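Probable starch synthase 4, chloroplastic/amyloplastic (Arabidopsis thaliana, PDB 6GNE) is a probable starch synthase, a two-domain glycosyltransferase of the GT-B class that binds ADP and a glycan in a shared pocket. Local coordinates at residues C174-Y179 with F396-L401; V312-R317 with F341-S346; P320-H325 with I392-E397; A415-G420 with T442-D447. All blocks are in the same frame, centred on the assembly; numbering follows the deposited sequence.

Contact 1: residues C174-Y179 with F396-L401. With AC1 (4,6-dideoxy-4-{[(1S,4R,5S,6S)-4,5,6-trihydroxy-3-(hydroxymethyl)cyclohex-2-en-1-yl]amino}-alpha-D-glucopyranose), chain C; ADP (adenosine-5'-diphosphate), chain F; GLC (alpha-D-glucopyranose), chain B.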
# COMPACT_ATOMS: atom_id res chain seq x y z
N CYS A 174 1.57 -10.72 1.23
CA CYS A 174 0.89 -10.04 2.37
C CYS A 174 1.54 -8.70 2.64
O CYS A 174 2.76 -8.64 2.97
CB CYS A 174 0.88 -10.88 3.66
SG CYS A 174 -0.24 -10.19 4.91
N HIS A 175 0.74 -7.65 2.48
CA HIS A 175 1.17 -6.26 2.65
C HIS A 175 1.00 -5.75 4.11
O HIS A 175 1.50 -4.66 4.48
CB HIS A 175 0.36 -5.35 1.73
CG HIS A 175 0.51 -5.63 0.28
ND1 HIS A 175 1.12 -4.75 -0.58
CD2 HIS A 175 0.05 -6.65 -0.49
CE1 HIS A 175 1.07 -5.23 -1.81
NE2 HIS A 175 0.44 -6.39 -1.77
N ASN A 176 0.26 -6.50 4.93
CA ASN A 176 0.18 -6.26 6.37
C ASN A 176 -0.36 -7.50 7.07
O ASN A 176 -1.55 -7.80 6.97
CB ASN A 176 -0.71 -5.02 6.68
CG ASN A 176 -0.73 -4.64 8.17
OD1 ASN A 176 -0.15 -5.32 8.99
ND2 ASN A 176 -1.42 -3.57 8.50
N PHE A 177 0.50 -8.19 7.81
CA PHE A 177 0.11 -9.44 8.52
C PHE A 177 -0.81 -9.21 9.71
O PHE A 177 -1.26 -10.14 10.34
CB PHE A 177 1.33 -10.23 8.97
CG PHE A 177 2.05 -10.96 7.86
CD1 PHE A 177 1.62 -12.19 7.43
CD2 PHE A 177 3.18 -10.41 7.27
CE1 PHE A 177 2.28 -12.86 6.42
CE2 PHE A 177 3.87 -11.09 6.28
CZ PHE A 177 3.42 -12.31 5.84
N GLU A 178 -1.07 -7.97 10.06
CA GLU A 178 -2.14 -7.66 10.98
C GLU A 178 -3.48 -8.15 10.48
O GLU A 178 -4.30 -8.59 11.26
CB GLU A 178 -2.19 -6.16 11.22
CG GLU A 178 -3.13 -5.75 12.35
CD GLU A 178 -3.39 -4.25 12.40
OE1 GLU A 178 -2.95 -3.52 11.42
OE2 GLU A 178 -4.00 -3.87 13.46
N TYR A 179 -3.72 -8.05 9.17
CA TYR A 179 -5.03 -8.39 8.60
C TYR A 179 -5.04 -9.78 8.01
O TYR A 179 -4.60 -9.98 6.90
CB TYR A 179 -5.46 -7.33 7.58
CG TYR A 179 -5.54 -5.95 8.19
CD1 TYR A 179 -6.24 -5.74 9.41
CD2 TYR A 179 -4.93 -4.84 7.56
CE1 TYR A 179 -6.30 -4.47 9.99
CE2 TYR A 179 -5.00 -3.55 8.14
CZ TYR A 179 -5.68 -3.37 9.34
OH TYR A 179 -5.76 -2.15 9.90
N PHE A 396 4.40 0.51 13.71
CA PHE A 396 4.99 -0.50 12.79
C PHE A 396 4.62 -0.15 11.34
O PHE A 396 3.67 0.55 11.09
CB PHE A 396 4.53 -1.95 13.15
CG PHE A 396 3.09 -2.24 12.79
CD1 PHE A 396 2.05 -1.91 13.67
CD2 PHE A 396 2.77 -2.85 11.57
CE1 PHE A 396 0.73 -2.17 13.35
CE2 PHE A 396 1.45 -3.12 11.24
CZ PHE A 396 0.43 -2.78 12.14
N GLU A 397 5.39 -0.63 10.39
CA GLU A 397 5.21 -0.22 9.02
C GLU A 397 5.80 -1.30 8.07
O GLU A 397 7.02 -1.33 7.84
CB GLU A 397 5.85 1.15 8.79
CG GLU A 397 5.40 1.85 7.53
CD GLU A 397 3.94 2.28 7.56
OE1 GLU A 397 3.17 1.76 6.77
OE2 GLU A 397 3.55 3.13 8.37
N PRO A 398 4.93 -2.18 7.53
CA PRO A 398 5.34 -3.22 6.60
C PRO A 398 6.25 -2.73 5.50
O PRO A 398 7.28 -3.34 5.23
CB PRO A 398 4.00 -3.69 6.03
CG PRO A 398 3.02 -3.51 7.15
CD PRO A 398 3.49 -2.27 7.86
N CYS A 399 5.87 -1.61 4.89
CA CYS A 399 6.76 -0.90 3.99
C CYS A 399 6.65 0.61 4.14
O CYS A 399 7.60 1.28 4.57
CB CYS A 399 6.54 -1.29 2.55
SG CYS A 399 7.71 -0.48 1.42
N GLY A 400 5.51 1.15 3.78
CA GLY A 400 5.33 2.58 3.67
C GLY A 400 5.85 3.08 2.33
O GLY A 400 6.96 2.75 1.90
N LEU A 401 5.01 3.86 1.66
CA LEU A 401 5.32 4.47 0.39
C LEU A 401 5.48 5.99 0.49
O LEU A 401 6.20 6.61 -0.32
CB LEU A 401 4.21 4.15 -0.60
CG LEU A 401 3.90 2.68 -0.83
CD1 LEU A 401 2.83 2.56 -1.91
CD2 LEU A 401 5.13 1.90 -1.24
C1 AC1 C . -5.55 -2.77 3.49
O2 AC1 C . -4.72 -5.04 3.59
C2 AC1 C . -4.36 -3.70 3.24
C4A AC1 C . 2.51 -1.05 2.94
C3 AC1 C . -3.10 -3.22 3.97
O3 AC1 C . -2.04 -4.11 3.63
C4 AC1 C . -2.79 -1.77 3.58
N4A AC1 C . -1.55 -1.22 4.17
C5 AC1 C . -4.03 -0.95 3.97
O5 AC1 C . -5.15 -1.42 3.22
C6 AC1 C . -3.90 0.52 3.65
C1B AC1 C . -0.21 -1.76 3.92
C2B AC1 C . 0.88 -1.21 4.88
O2B AC1 C . 0.35 -0.47 5.99
C3B AC1 C . 1.97 -0.39 4.20
O3B AC1 C . 3.07 -0.34 5.10
O4 AC1 C . 3.45 -0.17 2.32
C5B AC1 C . 1.40 -1.44 2.00
C7B AC1 C . 0.17 -1.69 2.45
C6B AC1 C . 1.70 -1.60 0.53
O6B AC1 C . 2.63 -2.66 0.32
PB ADP F . -0.83 2.46 4.04
O1B ADP F . -0.83 1.38 3.00
O2B ADP F . -1.91 3.49 3.93
O3B ADP F . -0.76 1.87 5.43
PA ADP F . 1.42 3.40 2.50
O1A ADP F . 2.48 4.42 2.80
O2A ADP F . 1.94 2.06 2.05
O3A ADP F . 0.53 3.30 3.83
O5' ADP F . 0.41 3.93 1.37
C5' ADP F . -0.32 5.15 1.51
C4' ADP F . -0.80 5.75 0.17
O4' ADP F . -2.08 6.38 0.36
C3' ADP F . 0.09 6.85 -0.35
O3' ADP F . -0.06 6.93 -1.75
C2' ADP F . -0.50 8.10 0.27
O2' ADP F . -0.18 9.27 -0.46
C1' ADP F . -1.96 7.79 0.19
N9 ADP F . -2.77 8.45 1.24
C8 ADP F . -2.89 8.09 2.52
N7 ADP F . -3.76 8.90 3.17
C5 ADP F . -4.21 9.80 2.29
C6 ADP F . -5.15 10.97 2.30
N6 ADP F . -5.78 11.32 3.45
N1 ADP F . -5.34 11.65 1.14
C2 ADP F . -4.68 11.29 0.00
N3 ADP F . -3.82 10.26 -0.07
C4 ADP F . -3.55 9.50 1.02
C1 GLC B . -9.87 -3.30 6.51
C2 GLC B . -9.40 -4.32 5.47
C3 GLC B . -7.88 -4.32 5.37
C4 GLC B . -7.42 -2.92 5.00
C5 GLC B . -7.88 -1.95 6.08
C6 GLC B . -7.52 -0.51 5.72
O2 GLC B . -9.92 -5.61 5.79
O3 GLC B . -7.42 -5.24 4.39
O4 GLC B . -6.00 -2.88 4.83
O5 GLC B . -9.30 -2.02 6.24
O6 GLC B . -8.15 0.38 6.65
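Phe396 turns its ring edge to two side chains of the loop 174-179. Glu178 OE1 lies in the ring plane 3.5 Å from Phe396 CZ, while Asn176 OD1 approaches Phe396 CE2 near that plane; the carboxylate stands 81° to the ring. An aromatic edge suits these oxygens because its C-H bonds carry slight positive charge. The His175 ring also works at its edge, ND1 donating to AC1 O6B at 2.7 Å, and Tyr179 offers a face, near its rim, to GLC C3. Asn176 carries CG anti to its backbone N (chi1 -175°) and closes an Asx turn, OD1 accepting Glu178 N at 3.0 Å from above the carbonyl plane. The two loops, one from each domain, line the interdomain cleft of the GT-B fold. Pro398 sets ring atoms CB and CG against the carbonyl oxygen of His175, its compact ring fitting between that loop and the ligand. Beyond it, backbone amides take over: Cys399 N binds AC1 O3B at 3.1 Å and Gly400 N binds AC1 O4 at 2.8 Å. Leu401 N, just before helix 402-408, points straight at ADP O1A over 2.8 Å, where the helix end would probably add to the attraction for phosphate.

Contact 2: residues V312-R317 with F341-S346. With ADP (adenosine-5'-diphosphate), chain F; AC1 (4,6-dideoxy-4-{[(1S,4R,5S,6S)-4,5,6-trihydroxy-3-(hydroxymethyl)cyclohex-2-en-1-yl]amino}-alpha-D-glucopyranose), chain C.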
# COMPACT_ATOMS: atom_id res chain seq x y z
N VAL A 312 6.21 21.33 7.63
CA VAL A 312 6.21 19.90 7.95
C VAL A 312 4.89 19.35 7.43
O VAL A 312 3.83 19.86 7.75
CB VAL A 312 6.29 19.66 9.47
CG1 VAL A 312 6.22 18.16 9.77
CG2 VAL A 312 7.57 20.27 10.07
N GLY A 313 4.96 18.34 6.59
CA GLY A 313 3.76 17.69 6.06
C GLY A 313 3.59 16.28 6.61
O GLY A 313 4.55 15.64 7.07
N CYS A 314 2.34 15.84 6.61
CA CYS A 314 1.97 14.51 7.01
C CYS A 314 0.74 14.13 6.22
O CYS A 314 -0.28 14.83 6.29
CB CYS A 314 1.67 14.45 8.51
SG CYS A 314 1.15 12.82 9.08
N ILE A 315 0.84 13.02 5.47
CA ILE A 315 -0.24 12.45 4.65
C ILE A 315 -0.36 10.99 5.03
O ILE A 315 0.56 10.20 4.78
CB ILE A 315 0.07 12.53 3.16
CG1 ILE A 315 0.13 14.00 2.71
CG2 ILE A 315 -0.98 11.79 2.36
CD1 ILE A 315 0.89 14.22 1.44
N THR A 316 -1.49 10.61 5.59
CA THR A 316 -1.61 9.29 6.19
C THR A 316 -3.05 8.95 6.53
O THR A 316 -3.91 9.84 6.62
CB THR A 316 -0.77 9.21 7.49
OG1 THR A 316 -0.71 7.87 7.96
CG2 THR A 316 -1.36 10.11 8.58
N ARG A 317 -3.31 7.67 6.69
CA ARG A 317 -4.52 7.22 7.34
C ARG A 317 -4.22 7.37 8.82
O ARG A 317 -3.11 7.11 9.25
CB ARG A 317 -4.86 5.76 6.97
CG ARG A 317 -5.20 5.58 5.48
CD ARG A 317 -5.27 4.13 4.98
NE ARG A 317 -4.15 3.31 5.49
CZ ARG A 317 -4.21 2.49 6.55
NH1 ARG A 317 -5.35 2.36 7.21
NH2 ARG A 317 -3.14 1.78 6.94
N PHE A 341 2.76 23.38 9.88
CA PHE A 341 2.34 21.98 9.79
C PHE A 341 1.03 21.83 8.98
O PHE A 341 0.02 22.48 9.28
CB PHE A 341 2.13 21.43 11.19
CG PHE A 341 2.14 19.94 11.27
CD1 PHE A 341 1.05 19.19 10.87
CD2 PHE A 341 3.26 19.28 11.70
CE1 PHE A 341 1.07 17.81 10.91
CE2 PHE A 341 3.31 17.89 11.75
CZ PHE A 341 2.21 17.15 11.34
N VAL A 342 1.06 20.94 7.99
CA VAL A 342 -0.10 20.59 7.19
C VAL A 342 -0.36 19.09 7.30
O VAL A 342 0.49 18.31 6.91
CB VAL A 342 0.10 20.92 5.70
CG1 VAL A 342 -1.10 20.50 4.90
CG2 VAL A 342 0.22 22.42 5.55
N LEU A 343 -1.52 18.72 7.82
CA LEU A 343 -1.93 17.33 7.93
C LEU A 343 -3.02 17.07 6.90
O LEU A 343 -4.01 17.82 6.81
CB LEU A 343 -2.46 16.98 9.32
CG LEU A 343 -3.03 15.58 9.55
CD1 LEU A 343 -1.98 14.51 9.31
CD2 LEU A 343 -3.53 15.44 10.95
N LEU A 344 -2.84 16.00 6.14
CA LEU A 344 -3.90 15.45 5.31
C LEU A 344 -4.10 14.01 5.74
O LEU A 344 -3.24 13.18 5.54
CB LEU A 344 -3.50 15.54 3.85
CG LEU A 344 -4.46 14.94 2.83
CD1 LEU A 344 -5.82 15.59 2.98
CD2 LEU A 344 -3.88 15.17 1.44
N GLY A 345 -5.23 13.71 6.36
CA GLY A 345 -5.50 12.34 6.77
C GLY A 345 -6.91 12.18 7.29
O GLY A 345 -7.50 13.15 7.76
N SER A 346 -7.45 10.98 7.18
CA SER A 346 -8.65 10.67 7.95
C SER A 346 -8.61 9.29 8.56
O SER A 346 -7.80 8.47 8.18
CB SER A 346 -9.95 10.90 7.14
OG SER A 346 -9.96 10.06 6.04
PB ADP F . -0.83 2.46 4.04
O1B ADP F . -0.83 1.38 3.00
O2B ADP F . -1.91 3.49 3.93
O3B ADP F . -0.76 1.87 5.43
PA ADP F . 1.42 3.40 2.50
O1A ADP F . 2.48 4.42 2.80
O2A ADP F . 1.94 2.06 2.05
O3A ADP F . 0.53 3.30 3.83
O5' ADP F . 0.41 3.93 1.37
C5' ADP F . -0.32 5.15 1.51
C4' ADP F . -0.80 5.75 0.17
O4' ADP F . -2.08 6.38 0.36
C3' ADP F . 0.09 6.85 -0.35
O3' ADP F . -0.06 6.93 -1.75
C2' ADP F . -0.50 8.10 0.27
O2' ADP F . -0.18 9.27 -0.46
C1' ADP F . -1.96 7.79 0.19
N9 ADP F . -2.77 8.45 1.24
C8 ADP F . -2.89 8.09 2.52
N7 ADP F . -3.76 8.90 3.17
C5 ADP F . -4.21 9.80 2.29
C6 ADP F . -5.15 10.97 2.30
N6 ADP F . -5.78 11.32 3.45
N1 ADP F . -5.34 11.65 1.14
C2 ADP F . -4.68 11.29 0.00
N3 ADP F . -3.82 10.26 -0.07
C4 ADP F . -3.55 9.50 1.02
C1 AC1 C . -5.55 -2.77 3.49
O2 AC1 C . -4.72 -5.04 3.59
C2 AC1 C . -4.36 -3.70 3.24
C4A AC1 C . 2.51 -1.05 2.94
C3 AC1 C . -3.10 -3.22 3.97
O3 AC1 C . -2.04 -4.11 3.63
C4 AC1 C . -2.79 -1.77 3.58
N4A AC1 C . -1.55 -1.22 4.17
C5 AC1 C . -4.03 -0.95 3.97
O5 AC1 C . -5.15 -1.42 3.22
C6 AC1 C . -3.90 0.52 3.65
C1B AC1 C . -0.21 -1.76 3.92
C2B AC1 C . 0.88 -1.21 4.88
O2B AC1 C . 0.35 -0.47 5.99
C3B AC1 C . 1.97 -0.39 4.20
O3B AC1 C . 3.07 -0.34 5.10
O4 AC1 C . 3.45 -0.17 2.32
C5B AC1 C . 1.40 -1.44 2.00
C7B AC1 C . 0.17 -1.69 2.45
C6B AC1 C . 1.70 -1.60 0.53
O6B AC1 C . 2.63 -2.66 0.32
O HOH W 1 -6.26 9.01 5.01
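Phe341 and Val312 meet obliquely, Val312 CG1 resting 3.5 Å from Phe341 CE2, with the valine's carbonyl oxygen above one ring face towards the rim. On the same side of the sheet Cys314 turns SG anti to its backbone N (chi1 178°) and meets Leu343 CD1 at 3.6 Å; Val312, Cys314 and Phe341 make an apolar surface on which helix 324-336 packs, the crossover of this parallel beta-alpha-beta unit. Four backbone bonds, from Val342 N to Val312 O through Thr316 N to Leu344 O, join the strands. The other face carries Ile315, whose CG2 reaches ADP C4 at 3.7 Å, and Leu344, whose CG lies near ADP N1. A water donates to Thr316 O and accepts from Ser346 N and ADP N6. Arg317 lays one guanidinium face under AC1 C6 and turns its edge to the diphosphate, NE binding ADP O2B at 2.7 Å and NH2 binding ADP O3B at 2.8 Å. Branched aliphatic chains receive the base, while arginine's paired N-H groups probably offset phosphate charge.

Contact 3: residues P320-H325 with I392-E397. With AC1 (4,6-dideoxy-4-{[(1S,4R,5S,6S)-4,5,6-trihydroxy-3-(hydroxymethyl)cyclohex-2-en-1-yl]amino}-alpha-D-glucopyranose), chain C; ADP (adenosine-5'-diphosphate), chain F.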
# COMPACT_ATOMS: atom_id res chain seq x y z
N PRO A 320 -3.91 3.52 14.65
CA PRO A 320 -2.79 3.29 15.58
C PRO A 320 -1.46 2.94 14.95
O PRO A 320 -0.43 3.36 15.45
CB PRO A 320 -3.27 2.14 16.43
CG PRO A 320 -4.77 2.29 16.46
CD PRO A 320 -5.19 3.01 15.20
N GLN A 321 -1.47 2.19 13.85
CA GLN A 321 -0.24 1.78 13.19
C GLN A 321 0.69 2.97 12.91
O GLN A 321 1.94 2.85 13.03
CB GLN A 321 -0.57 1.05 11.89
CG GLN A 321 0.64 0.70 11.01
CD GLN A 321 0.25 0.24 9.63
OE1 GLN A 321 -0.84 -0.29 9.44
NE2 GLN A 321 1.16 0.45 8.64
N LYS A 322 0.09 4.09 12.54
CA LYS A 322 0.82 5.26 12.07
C LYS A 322 1.37 6.17 13.19
O LYS A 322 1.98 7.20 12.90
CB LYS A 322 -0.10 6.06 11.14
CG LYS A 322 -0.60 5.26 9.96
CD LYS A 322 0.53 4.86 9.00
CE LYS A 322 -0.02 4.27 7.73
NZ LYS A 322 1.00 3.58 6.92
N GLY A 323 1.17 5.77 14.45
CA GLY A 323 1.67 6.51 15.58
C GLY A 323 0.92 7.84 15.74
O GLY A 323 1.51 8.91 15.71
N VAL A 324 -0.40 7.75 15.88
CA VAL A 324 -1.23 8.96 15.90
C VAL A 324 -0.97 9.89 17.09
O VAL A 324 -1.18 11.10 16.95
CB VAL A 324 -2.74 8.66 15.85
CG1 VAL A 324 -3.12 8.35 14.40
CG2 VAL A 324 -3.16 7.59 16.86
N HIS A 325 -0.55 9.33 18.24
CA HIS A 325 -0.20 10.15 19.40
C HIS A 325 1.04 10.99 19.08
O HIS A 325 1.09 12.16 19.48
CB HIS A 325 -0.01 9.32 20.69
CG HIS A 325 -1.28 8.68 21.17
ND1 HIS A 325 -2.41 9.40 21.47
CD2 HIS A 325 -1.60 7.37 21.39
CE1 HIS A 325 -3.38 8.58 21.85
NE2 HIS A 325 -2.91 7.34 21.81
N ILE A 392 6.78 10.27 9.43
CA ILE A 392 6.22 8.91 9.42
C ILE A 392 6.65 8.26 10.75
O ILE A 392 7.58 7.43 10.82
CB ILE A 392 6.71 8.00 8.21
CG1 ILE A 392 7.15 8.82 7.00
CG2 ILE A 392 5.63 7.01 7.77
CD1 ILE A 392 8.51 9.49 7.14
N PRO A 393 5.98 8.61 11.82
CA PRO A 393 6.39 8.10 13.12
C PRO A 393 5.65 6.82 13.50
O PRO A 393 5.05 6.74 14.59
CB PRO A 393 6.03 9.26 14.03
CG PRO A 393 4.75 9.70 13.45
CD PRO A 393 4.99 9.67 11.97
N SER A 394 5.71 5.81 12.62
CA SER A 394 4.84 4.63 12.73
C SER A 394 5.20 3.72 13.90
O SER A 394 6.38 3.55 14.23
CB SER A 394 4.86 3.83 11.41
OG SER A 394 4.56 4.66 10.30
N ILE A 395 4.18 3.14 14.53
CA ILE A 395 4.39 2.10 15.55
C ILE A 395 4.96 0.86 14.86
O ILE A 395 5.90 0.25 15.35
CB ILE A 395 3.08 1.78 16.32
CG1 ILE A 395 2.52 3.05 17.01
CG2 ILE A 395 3.30 0.67 17.36
CD1 ILE A 395 3.52 3.81 17.87
N PHE A 396 4.40 0.51 13.71
CA PHE A 396 4.99 -0.50 12.79
C PHE A 396 4.62 -0.15 11.34
O PHE A 396 3.67 0.55 11.09
CB PHE A 396 4.53 -1.95 13.15
CG PHE A 396 3.09 -2.24 12.79
CD1 PHE A 396 2.05 -1.91 13.67
CD2 PHE A 396 2.77 -2.85 11.57
CE1 PHE A 396 0.73 -2.17 13.35
CE2 PHE A 396 1.45 -3.12 11.24
CZ PHE A 396 0.43 -2.78 12.14
N GLU A 397 5.39 -0.63 10.39
CA GLU A 397 5.21 -0.22 9.02
C GLU A 397 5.80 -1.30 8.07
O GLU A 397 7.02 -1.33 7.84
CB GLU A 397 5.85 1.15 8.79
CG GLU A 397 5.40 1.85 7.53
CD GLU A 397 3.94 2.28 7.56
OE1 GLU A 397 3.17 1.76 6.77
OE2 GLU A 397 3.55 3.13 8.37
C1 AC1 C . -5.55 -2.77 3.49
O2 AC1 C . -4.72 -5.04 3.59
C2 AC1 C . -4.36 -3.70 3.24
C4A AC1 C . 2.51 -1.05 2.94
C3 AC1 C . -3.10 -3.22 3.97
O3 AC1 C . -2.04 -4.11 3.63
C4 AC1 C . -2.79 -1.77 3.58
N4A AC1 C . -1.55 -1.22 4.17
C5 AC1 C . -4.03 -0.95 3.97
O5 AC1 C . -5.15 -1.42 3.22
C6 AC1 C . -3.90 0.52 3.65
C1B AC1 C . -0.21 -1.76 3.92
C2B AC1 C . 0.88 -1.21 4.88
O2B AC1 C . 0.35 -0.47 5.99
C3B AC1 C . 1.97 -0.39 4.20
O3B AC1 C . 3.07 -0.34 5.10
O4 AC1 C . 3.45 -0.17 2.32
C5B AC1 C . 1.40 -1.44 2.00
C7B AC1 C . 0.17 -1.69 2.45
C6B AC1 C . 1.70 -1.60 0.53
O6B AC1 C . 2.63 -2.66 0.32
PB ADP F . -0.83 2.46 4.04
O1B ADP F . -0.83 1.38 3.00
O2B ADP F . -1.91 3.49 3.93
O3B ADP F . -0.76 1.87 5.43
PA ADP F . 1.42 3.40 2.50
O1A ADP F . 2.48 4.42 2.80
O2A ADP F . 1.94 2.06 2.05
O3A ADP F . 0.53 3.30 3.83
O5' ADP F . 0.41 3.93 1.37
C5' ADP F . -0.32 5.15 1.51
C4' ADP F . -0.80 5.75 0.17
O4' ADP F . -2.08 6.38 0.36
C3' ADP F . 0.09 6.85 -0.35
O3' ADP F . -0.06 6.93 -1.75
C2' ADP F . -0.50 8.10 0.27
O2' ADP F . -0.18 9.27 -0.46
C1' ADP F . -1.96 7.79 0.19
N9 ADP F . -2.77 8.45 1.24
C8 ADP F . -2.89 8.09 2.52
N7 ADP F . -3.76 8.90 3.17
C5 ADP F . -4.21 9.80 2.29
C6 ADP F . -5.15 10.97 2.30
N6 ADP F . -5.78 11.32 3.45
N1 ADP F . -5.34 11.65 1.14
C2 ADP F . -4.68 11.29 0.00
N3 ADP F . -3.82 10.26 -0.07
C4 ADP F . -3.55 9.50 1.02
O HOH W 2 3.27 7.25 10.31
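Pro320 O accepts Gly323 N, which closes the short 3-10 turn 320-322, and lies 3.4 Å from Ile395 CG1, against which the turn packs. The carbonyl oxygen of Gln321 is held by Ile395 N at 2.7 Å and more weakly by Phe396 N. Its side chain leaves with CG anti to the backbone N (chi1 173°), which sets CG over the centre of the Phe396 ring, 3.7 Å from the centroid, in a CH-pi contact. The amide follows nearly parallel to the ring, the two planes 24° apart, and a glutamine is long enough for NE2 to run on to AC1 O2B in an almost straight bond of 2.9 Å. Lys322 starts away from the loop, but a bend at chi2 (-66°) turns CD back, and NZ forms a salt bridge with Glu397 OE1 at 2.8 Å. That nitrogen also grips ADP O3B at 2.9 Å and ADP O3A. Gly323, with positive phi, occupies the N-cap of helix 324-336, and its CA-H meets Pro393 O. Behind the salt bridge Ser394 OG donates to the anti lone pair of Glu397 OE2 at 2.7 Å, and a water joins this hydroxyl to Lys322 O. Since AC1 O3B donates to Glu397 OE1, the lysine and glutamate form a polar chain from diphosphate to glycan, with the serine probably helping, from the second shell, to position the carboxylate.

Contact 4: residues A415-G420 with T442-D447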
# COMPACT_ATOMS: atom_id res chain seq x y z
N ALA A 415 11.35 9.64 10.40
CA ALA A 415 10.74 8.33 10.45
C ALA A 415 11.20 7.54 11.65
O ALA A 415 12.35 7.63 12.06
CB ALA A 415 11.10 7.57 9.18
N ARG A 416 10.30 6.71 12.18
CA ARG A 416 10.70 5.75 13.19
C ARG A 416 11.36 4.53 12.55
O ARG A 416 10.96 4.11 11.49
CB ARG A 416 9.52 5.36 14.07
CG ARG A 416 9.98 4.89 15.46
CD ARG A 416 8.84 4.51 16.38
NE ARG A 416 8.40 3.15 16.10
CZ ARG A 416 8.93 2.06 16.62
NH1 ARG A 416 8.42 0.89 16.29
NH2 ARG A 416 9.94 2.11 17.46
N LYS A 417 12.41 4.01 13.19
CA LYS A 417 13.17 2.87 12.66
C LYS A 417 12.40 1.57 12.88
O LYS A 417 12.54 0.92 13.92
CB LYS A 417 14.54 2.74 13.31
CG LYS A 417 15.56 3.63 12.70
CD LYS A 417 16.75 3.86 13.63
CE LYS A 417 17.92 2.92 13.36
NZ LYS A 417 19.08 3.38 14.21
N THR A 418 11.56 1.24 11.92
CA THR A 418 10.73 0.09 12.06
C THR A 418 10.29 -0.35 10.68
O THR A 418 10.03 0.47 9.81
CB THR A 418 9.53 0.36 12.99
OG1 THR A 418 8.87 -0.87 13.25
CG2 THR A 418 8.54 1.32 12.37
N GLY A 419 10.26 -1.66 10.48
CA GLY A 419 9.82 -2.26 9.20
C GLY A 419 10.46 -1.63 7.99
O GLY A 419 11.65 -1.43 7.95
N GLY A 420 9.67 -1.28 7.00
CA GLY A 420 10.20 -0.73 5.77
C GLY A 420 10.92 0.58 5.89
O GLY A 420 11.78 0.90 5.05
N THR A 442 15.94 9.82 11.64
CA THR A 442 15.24 8.70 12.28
C THR A 442 15.29 8.75 13.78
O THR A 442 16.06 9.47 14.36
CB THR A 442 15.77 7.32 11.78
OG1 THR A 442 17.11 7.06 12.23
CG2 THR A 442 15.72 7.21 10.25
N PHE A 443 14.43 7.98 14.42
CA PHE A 443 14.50 7.75 15.88
C PHE A 443 14.03 6.34 16.21
O PHE A 443 13.27 5.73 15.44
CB PHE A 443 13.68 8.81 16.64
CG PHE A 443 12.22 8.80 16.34
CD1 PHE A 443 11.70 9.40 15.21
CD2 PHE A 443 11.34 8.19 17.22
CE1 PHE A 443 10.35 9.40 14.96
CE2 PHE A 443 9.96 8.16 16.98
CZ PHE A 443 9.46 8.77 15.85
N GLN A 444 14.48 5.82 17.34
CA GLN A 444 14.19 4.47 17.74
C GLN A 444 12.87 4.36 18.52
O GLN A 444 11.91 3.76 18.05
CB GLN A 444 15.38 3.90 18.52
CG GLN A 444 15.36 2.37 18.67
CD GLN A 444 15.39 1.62 17.30
OE1 GLN A 444 16.48 1.43 16.69
NE2 GLN A 444 14.18 1.20 16.80
N THR A 445 12.81 4.96 19.68
CA THR A 445 11.72 4.73 20.62
C THR A 445 10.47 5.50 20.24
O THR A 445 10.57 6.67 19.89
CB THR A 445 12.12 5.20 22.03
OG1 THR A 445 13.52 4.97 22.24
CG2 THR A 445 11.29 4.45 23.11
N ALA A 446 9.31 4.86 20.39
CA ALA A 446 8.03 5.45 20.02
C ALA A 446 7.47 6.36 21.11
O ALA A 446 6.39 6.13 21.60
CB ALA A 446 7.06 4.34 19.71
N ASP A 447 8.21 7.40 21.49
CA ASP A 447 7.76 8.37 22.49
C ASP A 447 8.16 9.82 22.08
O ASP A 447 8.91 10.02 21.09
CB ASP A 447 8.25 7.99 23.89
CG ASP A 447 9.78 7.96 24.03
OD1 ASP A 447 10.52 8.46 23.16
OD2 ASP A 447 10.27 7.43 25.06
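Ala415 and Arg416 pair in parallel with Thr442 and Phe443, Phe443 N donating to Ala415 O and Lys417 N to Phe443 O at 3.0 Å. Arg416 lies over a face of the Phe443 ring, its CG 4.0 Å from the centroid in a CH-pi contact. Phe443 CG sits between its backbone N and carbonyl carbon (chi1 63°), which starts the ring towards the arginine. Farther out, Arg416 NH2 meets Gln444 O at 2.6 Å, nearly along the C=O axis, and Ala446 CB lies over one guanidinium face. Arginine fits because its methylenes cover the ring while its N-H groups reach three carbonyls, the others being Ser394 O and Ile395 O. Lys417 runs at about a right angle past Thr442, CD 3.5 Å from OG1, and Gln444 NE2 adds a weak bond to Lys417 O. Strand 441-443 is the outermost on this side of the six-stranded parallel sheet, joined to strand 412-416 through helix 419-424, and the Phe443 ring meets Phe451 of helix 448-464 perpendicularly.

In the fold
From the N terminus, contact 1 opens first, at 174-179 in the N-terminal domain, and closes only at 396-401, drawing the two GT-B domains together across the cleft. Contact 2 lies wholly within that span, pairing strand 311-317 with strand 340-346. Contact 3 starts between those two strands and ends beyond them, at 392-397, so it crosses contact 2; it finishes on the same loop as contact 1, sharing Phe396 and Glu397. Contact 4 follows in series, closing the short beta-alpha-beta connection from strand 412-416 through helix 419-424 to the edge strand 441-443 of the same sheet. A probable hydrogen bond from Gly420 N to Glu397 O ties it back to the ligand-binding loop.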